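Local coordinates for protein caprin-2 (Danio rerio, PDB 4OUS) that probably acts in canonical Wnt signalling through its C1q domain, which assembles as a trimer and binds calcium, at residues I25-L30 with D36-G41; F57-L62 with L68-M73. The protein carries 1 engineered substitution. All blocks are in the same frame, centred on the assembly; numbering follows the deposited sequence.

Contact 1: I25-L30 with D36-G41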
loop_
_atom_site.group_PDB
_atom_site.type_symbol
_atom_site.label_atom_id
_atom_site.label_comp_id
_atom_site.label_asym_id
_atom_site.label_seq_id
_atom_site.Cartn_x
_atom_site.Cartn_y
_atom_site.Cartn_z
ATOM N N ILE A 25 -17.261 1.357 -8.124
ATOM C CA ILE A 25 -16.919 2.621 -7.491
ATOM C C ILE A 25 -16.331 3.586 -8.508
ATOM O O ILE A 25 -15.241 3.364 -9.033
ATOM C CB ILE A 25 -15.912 2.423 -6.340
ATOM C CG1 ILE A 25 -16.460 1.448 -5.297
ATOM C CG2 ILE A 25 -15.561 3.761 -5.699
ATOM C CD1 ILE A 25 -15.383 0.821 -4.429
ATOM N N ALA A 26 -17.059 4.656 -8.791
ATOM C CA ALA A 26 -16.550 5.736 -9.629
ATOM C C ALA A 26 -15.535 6.572 -8.856
ATOM O O ALA A 26 -15.631 6.698 -7.634
ATOM C CB ALA A 26 -17.701 6.609 -10.115
ATOM N N PHE A 27 -14.556 7.133 -9.559
ATOM C CA PHE A 27 -13.592 8.043 -8.945
ATOM C C PHE A 27 -13.566 9.321 -9.761
ATOM O O PHE A 27 -13.166 9.297 -10.921
ATOM C CB PHE A 27 -12.191 7.428 -8.880
ATOM C CG PHE A 27 -12.055 6.330 -7.862
ATOM C CD1 PHE A 27 -12.449 5.039 -8.163
ATOM C CD2 PHE A 27 -11.533 6.595 -6.608
ATOM C CE1 PHE A 27 -12.330 4.035 -7.230
ATOM C CE2 PHE A 27 -11.415 5.599 -5.669
ATOM C CZ PHE A 27 -11.816 4.313 -5.979
ATOM N N ASP A 28 -13.984 10.430 -9.166
ATOM C CA ASP A 28 -14.207 11.663 -9.915
ATOM C C ASP A 28 -12.936 12.445 -10.228
ATOM O O ASP A 28 -12.900 13.199 -11.209
ATOM C CB ASP A 28 -15.175 12.568 -9.147
ATOM C CG ASP A 28 -14.676 12.894 -7.755
ATOM O OD1 ASP A 28 -14.812 12.032 -6.860
ATOM O OD2 ASP A 28 -14.140 14.006 -7.552
ATOM N N LEU A 29 -11.911 12.291 -9.398
ATOM C CA LEU A 29 -10.722 13.114 -9.512
ATOM C C LEU A 29 -9.537 12.290 -9.987
ATOM O O LEU A 29 -9.347 11.152 -9.543
ATOM C CB LEU A 29 -10.422 13.771 -8.163
ATOM C CG LEU A 29 -9.261 14.762 -8.136
ATOM C CD1 LEU A 29 -9.574 15.888 -7.173
ATOM C CD2 LEU A 29 -7.957 14.084 -7.746
ATOM N N LEU A 30 -8.737 12.873 -10.875
ATOM C CA LEU A 30 -7.509 12.243 -11.341
ATOM C C LEU A 30 -6.307 13.158 -11.153
ATOM O O LEU A 30 -6.355 14.342 -11.511
ATOM C CB LEU A 30 -7.625 11.858 -12.817
ATOM C CG LEU A 30 -8.449 10.613 -13.131
ATOM C CD1 LEU A 30 -8.876 10.605 -14.584
ATOM C CD2 LEU A 30 -7.636 9.364 -12.819
ATOM N N ASP A 36 -4.785 7.635 -21.092
ATOM C CA ASP A 36 -6.225 7.907 -21.157
ATOM C C ASP A 36 -7.091 6.679 -20.929
ATOM O O ASP A 36 -8.197 6.596 -21.465
ATOM C CB ASP A 36 -6.609 8.520 -22.506
ATOM C CG ASP A 36 -5.788 9.727 -22.845
ATOM O OD1 ASP A 36 -6.116 10.819 -22.336
ATOM O OD2 ASP A 36 -4.818 9.584 -23.621
ATOM N N MET A 37 -6.615 5.734 -20.134
ATOM C CA MET A 37 -7.310 4.460 -20.020
ATOM C C MET A 37 -8.188 4.313 -18.772
ATOM O O MET A 37 -8.915 3.321 -18.653
ATOM C CB MET A 37 -6.293 3.312 -20.078
ATOM C CG MET A 37 -5.444 3.248 -21.354
ATOM S SD MET A 37 -6.329 3.465 -22.903
ATOM C CE MET A 37 -7.502 2.168 -22.730
ATOM N N PHE A 38 -8.137 5.271 -17.848
ATOM C CA PHE A 38 -9.072 5.257 -16.729
ATOM C C PHE A 38 -10.299 6.087 -17.066
ATOM O O PHE A 38 -10.176 7.200 -17.579
ATOM C CB PHE A 38 -8.433 5.784 -15.448
ATOM C CG PHE A 38 -9.296 5.597 -14.233
ATOM C CD1 PHE A 38 -9.377 4.359 -13.620
ATOM C CD2 PHE A 38 -10.043 6.644 -13.715
ATOM C CE1 PHE A 38 -10.167 4.169 -12.506
ATOM C CE2 PHE A 38 -10.833 6.462 -12.589
ATOM C CZ PHE A 38 -10.896 5.222 -11.988
ATOM N N ASP A 39 -11.474 5.537 -16.775
ATOM C CA ASP A 39 -12.746 6.218 -16.975
ATOM C C ASP A 39 -13.366 6.580 -15.629
ATOM O O ASP A 39 -13.739 5.697 -14.858
ATOM C CB ASP A 39 -13.692 5.330 -17.780
ATOM C CG ASP A 39 -15.034 5.982 -18.016
ATOM O OD1 ASP A 39 -15.090 6.943 -18.809
ATOM O OD2 ASP A 39 -16.032 5.536 -17.415
ATOM N N THR A 40 -13.475 7.873 -15.341
ATOM C CA THR A 40 -13.922 8.308 -14.021
ATOM C C THR A 40 -15.351 7.887 -13.681
ATOM O O THR A 40 -15.635 7.523 -12.542
ATOM C CB THR A 40 -13.830 9.837 -13.876
ATOM O OG1 THR A 40 -14.588 10.469 -14.914
ATOM C CG2 THR A 40 -12.389 10.296 -13.944
ATOM N N GLY A 41 -16.247 7.943 -14.662
ATOM C CA GLY A 41 -17.654 7.655 -14.426
ATOM C C GLY A 41 -17.952 6.213 -14.067
ATOM O O GLY A 41 -18.822 5.930 -13.239
#
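T40 and A26 make the tight part of this contact, each pressing a side-chain carbon on backbone oxygens of the other segment. T40 CB abuts the oxygen end of the F27 carbonyl, 3.1 Å from F27 O, and A26 CB rests 3.3 Å from T40 O and close to G41 O. One backbone hydrogen bond ties the segments here: F27 N donates its N-H to T40 O at 3.2 Å. The apolar, more buried part is packed at easier distances. The ring of F38 points its CZ at the first side-chain carbon of F27, with F27 CB at the ring edge 4.0 Å from F38 CZ. A chi1 of -172° swings the F38 ring away from its own backbone N and inward, where L30 CD2 closes on F38 CD2 at 3.7 Å. L30 CD1 meets the T40 methyl CG2 at 3.6 Å. On the solvent side lie exposed G41 and D28, the latter turning from the contact to bond T13 through OD2. D28 and L29 both face A11 in a classic beta bulge, where the chain enters strand 29-34 at the border of one sheet. Beneath, F27, L30 and F38 all touch A10 of strand 7-12, F38 stacks with the F8 ring, and F27 also reaches L110 of strand 107-114.

Contact 2: F57-L62 with L68-M73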
loop_
_atom_site.group_PDB
_atom_site.type_symbol
_atom_site.label_atom_id
_atom_site.label_comp_id
_atom_site.label_asym_id
_atom_site.label_seq_id
_atom_site.Cartn_x
_atom_site.Cartn_y
_atom_site.Cartn_z
ATOM N N PHE A 57 -4.936 0.340 -3.937
ATOM C CA PHE A 57 -6.081 1.139 -3.525
ATOM C C PHE A 57 -6.121 1.287 -2.017
ATOM O O PHE A 57 -5.654 0.416 -1.280
ATOM C CB PHE A 57 -7.401 0.548 -4.051
ATOM C CG PHE A 57 -7.752 -0.806 -3.498
ATOM C CD1 PHE A 57 -8.505 -0.920 -2.338
ATOM C CD2 PHE A 57 -7.375 -1.964 -4.154
ATOM C CE1 PHE A 57 -8.855 -2.165 -1.830
ATOM C CE2 PHE A 57 -7.728 -3.209 -3.645
ATOM C CZ PHE A 57 -8.469 -3.303 -2.490
ATOM N N HIS A 58 -6.696 2.405 -1.578
ATOM C CA HIS A 58 -6.891 2.740 -0.174
ATOM C C HIS A 58 -8.263 3.375 -0.061
ATOM O O HIS A 58 -8.467 4.451 -0.629
ATOM C CB HIS A 58 -5.830 3.726 0.322
ATOM C CG HIS A 58 -4.464 3.140 0.462
ATOM N ND1 HIS A 58 -3.562 3.053 -0.577
ATOM C CD2 HIS A 58 -3.848 2.619 1.547
ATOM C CE1 HIS A 58 -2.449 2.495 -0.133
ATOM N NE2 HIS A 58 -2.594 2.227 1.152
ATOM N N ILE A 59 -9.197 2.744 0.646
ATOM C CA ILE A 59 -10.562 3.252 0.700
ATOM C C ILE A 59 -10.971 3.498 2.152
ATOM O O ILE A 59 -10.954 2.576 2.963
ATOM C CB ILE A 59 -11.550 2.273 0.032
ATOM C CG1 ILE A 59 -11.113 1.915 -1.402
ATOM C CG2 ILE A 59 -12.956 2.839 0.059
ATOM C CD1 ILE A 59 -11.107 3.065 -2.379
ATOM N N LEU A 60 -11.328 4.736 2.481
ATOM C CA LEU A 60 -11.749 5.081 3.833
ATOM C C LEU A 60 -13.256 4.895 3.959
ATOM O O LEU A 60 -14.010 5.406 3.124
ATOM C CB LEU A 60 -11.364 6.526 4.162
ATOM C CG LEU A 60 -11.512 6.937 5.628
ATOM C CD1 LEU A 60 -10.415 6.304 6.472
ATOM C CD2 LEU A 60 -11.511 8.454 5.780
ATOM N N LYS A 61 -13.700 4.176 4.987
ATOM C CA LYS A 61 -15.134 3.963 5.182
ATOM C C LYS A 61 -15.788 5.098 5.947
ATOM O O LYS A 61 -15.129 5.805 6.713
ATOM C CB LYS A 61 -15.397 2.647 5.917
ATOM C CG LYS A 61 -15.048 2.651 7.403
ATOM C CD LYS A 61 -15.150 1.257 8.040
ATOM C CE LYS A 61 -16.550 0.659 7.964
ATOM N NZ LYS A 61 -17.534 1.424 8.772
ATOM N N LEU A 62 -17.091 5.262 5.739
ATOM C CA LEU A 62 -17.889 6.119 6.605
ATOM C C LEU A 62 -17.902 5.543 8.014
ATOM O O LEU A 62 -17.826 4.322 8.216
ATOM C CB LEU A 62 -19.324 6.257 6.094
ATOM C CG LEU A 62 -19.525 6.906 4.725
ATOM C CD1 LEU A 62 -21.001 7.187 4.483
ATOM C CD2 LEU A 62 -18.721 8.182 4.617
ATOM N N LEU A 68 -16.839 -2.328 5.800
ATOM C CA LEU A 68 -16.450 -2.029 4.433
ATOM C C LEU A 68 -15.755 -3.229 3.803
ATOM O O LEU A 68 -14.759 -3.723 4.336
ATOM C CB LEU A 68 -15.537 -0.805 4.395
ATOM C CG LEU A 68 -15.104 -0.355 3.003
ATOM C CD1 LEU A 68 -16.293 0.172 2.222
ATOM C CD2 LEU A 68 -14.000 0.691 3.060
ATOM N N TYR A 69 -16.291 -3.698 2.681
ATOM C CA TYR A 69 -15.693 -4.760 1.876
ATOM C C TYR A 69 -15.469 -4.230 0.469
ATOM O O TYR A 69 -16.431 -3.799 -0.181
ATOM C CB TYR A 69 -16.608 -5.977 1.788
ATOM C CG TYR A 69 -16.770 -6.833 3.016
ATOM C CD1 TYR A 69 -16.096 -8.048 3.120
ATOM C CD2 TYR A 69 -17.633 -6.471 4.050
ATOM C CE1 TYR A 69 -16.258 -8.865 4.216
ATOM C CE2 TYR A 69 -17.805 -7.291 5.152
ATOM C CZ TYR A 69 -17.114 -8.485 5.229
ATOM O OH TYR A 69 -17.268 -9.307 6.325
ATOM N N ILE A 70 -14.227 -4.285 0.002
ATOM C CA ILE A 70 -13.850 -3.852 -1.337
ATOM C C ILE A 70 -13.257 -5.026 -2.098
ATOM O O ILE A 70 -12.442 -5.770 -1.541
ATOM C CB ILE A 70 -12.791 -2.722 -1.291
ATOM C CG1 ILE A 70 -13.263 -1.528 -0.460
ATOM C CG2 ILE A 70 -12.388 -2.291 -2.690
ATOM C CD1 ILE A 70 -14.425 -0.783 -1.062
ATOM N N ASN A 71 -13.636 -5.186 -3.366
ATOM C CA ASN A 71 -12.976 -6.148 -4.247
ATOM C C ASN A 71 -12.279 -5.430 -5.393
ATOM O O ASN A 71 -12.884 -4.571 -6.046
ATOM C CB ASN A 71 -13.961 -7.149 -4.865
ATOM C CG ASN A 71 -14.904 -7.763 -3.858
ATOM O OD1 ASN A 71 -16.116 -7.518 -3.904
ATOM N ND2 ASN A 71 -14.370 -8.587 -2.962
ATOM N N LEU A 72 -11.037 -5.815 -5.676
ATOM C CA LEU A 72 -10.393 -5.454 -6.932
ATOM C C LEU A 72 -10.806 -6.492 -7.969
ATOM O O LEU A 72 -10.524 -7.683 -7.807
ATOM C CB LEU A 72 -8.875 -5.412 -6.792
ATOM C CG LEU A 72 -8.102 -5.081 -8.072
ATOM C CD1 LEU A 72 -8.228 -3.618 -8.454
ATOM C CD2 LEU A 72 -6.629 -5.497 -7.960
ATOM N N MET A 73 -11.509 -6.034 -8.994
ATOM C CA MET A 73 -12.080 -6.874 -10.034
ATOM C C MET A 73 -11.254 -6.814 -11.299
ATOM O O MET A 73 -10.768 -5.745 -11.675
ATOM C CB MET A 73 -13.501 -6.417 -10.366
ATOM C CG MET A 73 -14.418 -6.242 -9.168
ATOM S SD MET A 73 -14.808 -7.797 -8.326
ATOM C CE MET A 73 -15.716 -8.653 -9.607
#
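L68 opens the contact by pushing its methyl CD2 between I59 and K61, 3.6 Å from I59 O. The same methyl lies 3.7 Å from K61 CB and also touches I59 CG2. With chi1 at -178°, the L68 branch extends across to the facing strand. The K61 chain runs alongside L68, head against tail, and bends at its far end, so that the aliphatic CE covers the L68 backbone N while the ammonium group leaves the apolar layer. K61 NZ is gripped by two carbonyls, L62 O at 3.0 Å, nearly in line with its C=O bond, and V66 O in the connecting loop. Next comes I70, set aslant to I59 with its CD1 4.1 Å from I59 CG2, while its other branch, CG2, sits 3.6 Å from F57 CE1. At L72 only CB meets F57, 4.0 Å from CE2, so the phenyl ring spans I70 and L72. Cutting F57 back to an alanine here is likely to leave a gap against I70 CG2 and L72 CB, the I70 branch losing its aromatic neighbour. No hydrogen bond joins the segments; the axes of 57-60 and 68-73 pass 9.0 Å apart, their directions 156° apart, and strand 51-60 bonds instead to 93-102 and 125-134, strand 68-74 to 77-84 and 107-114. Two antiparallel sheets facing each other through a buried apolar layer are characteristic of the jelly-roll beta sandwich of C1q domains.

In the fold
Contact 1 and contact 2 follow one another along the chain, and their centres lie 15 Å apart in the same beta sandwich. They meet directly in its core: I25 CD1 is 3.9 Å from I70 CD1, and F27 CZ is 3.9 Å from I59 CD1. L110 of strand 107-114 is touched by I25 and F27 of contact 1 and by F57 of contact 2. Contact 1 is touched by no other chain of the assembly, whereas contact 2 lies near the trimer interfaces, where H58 hydrogen-bonds H97 of the second subunit and Y69 packs on Y124 of the third. The L60 side chain is about 8 Å from a bound calcium ion.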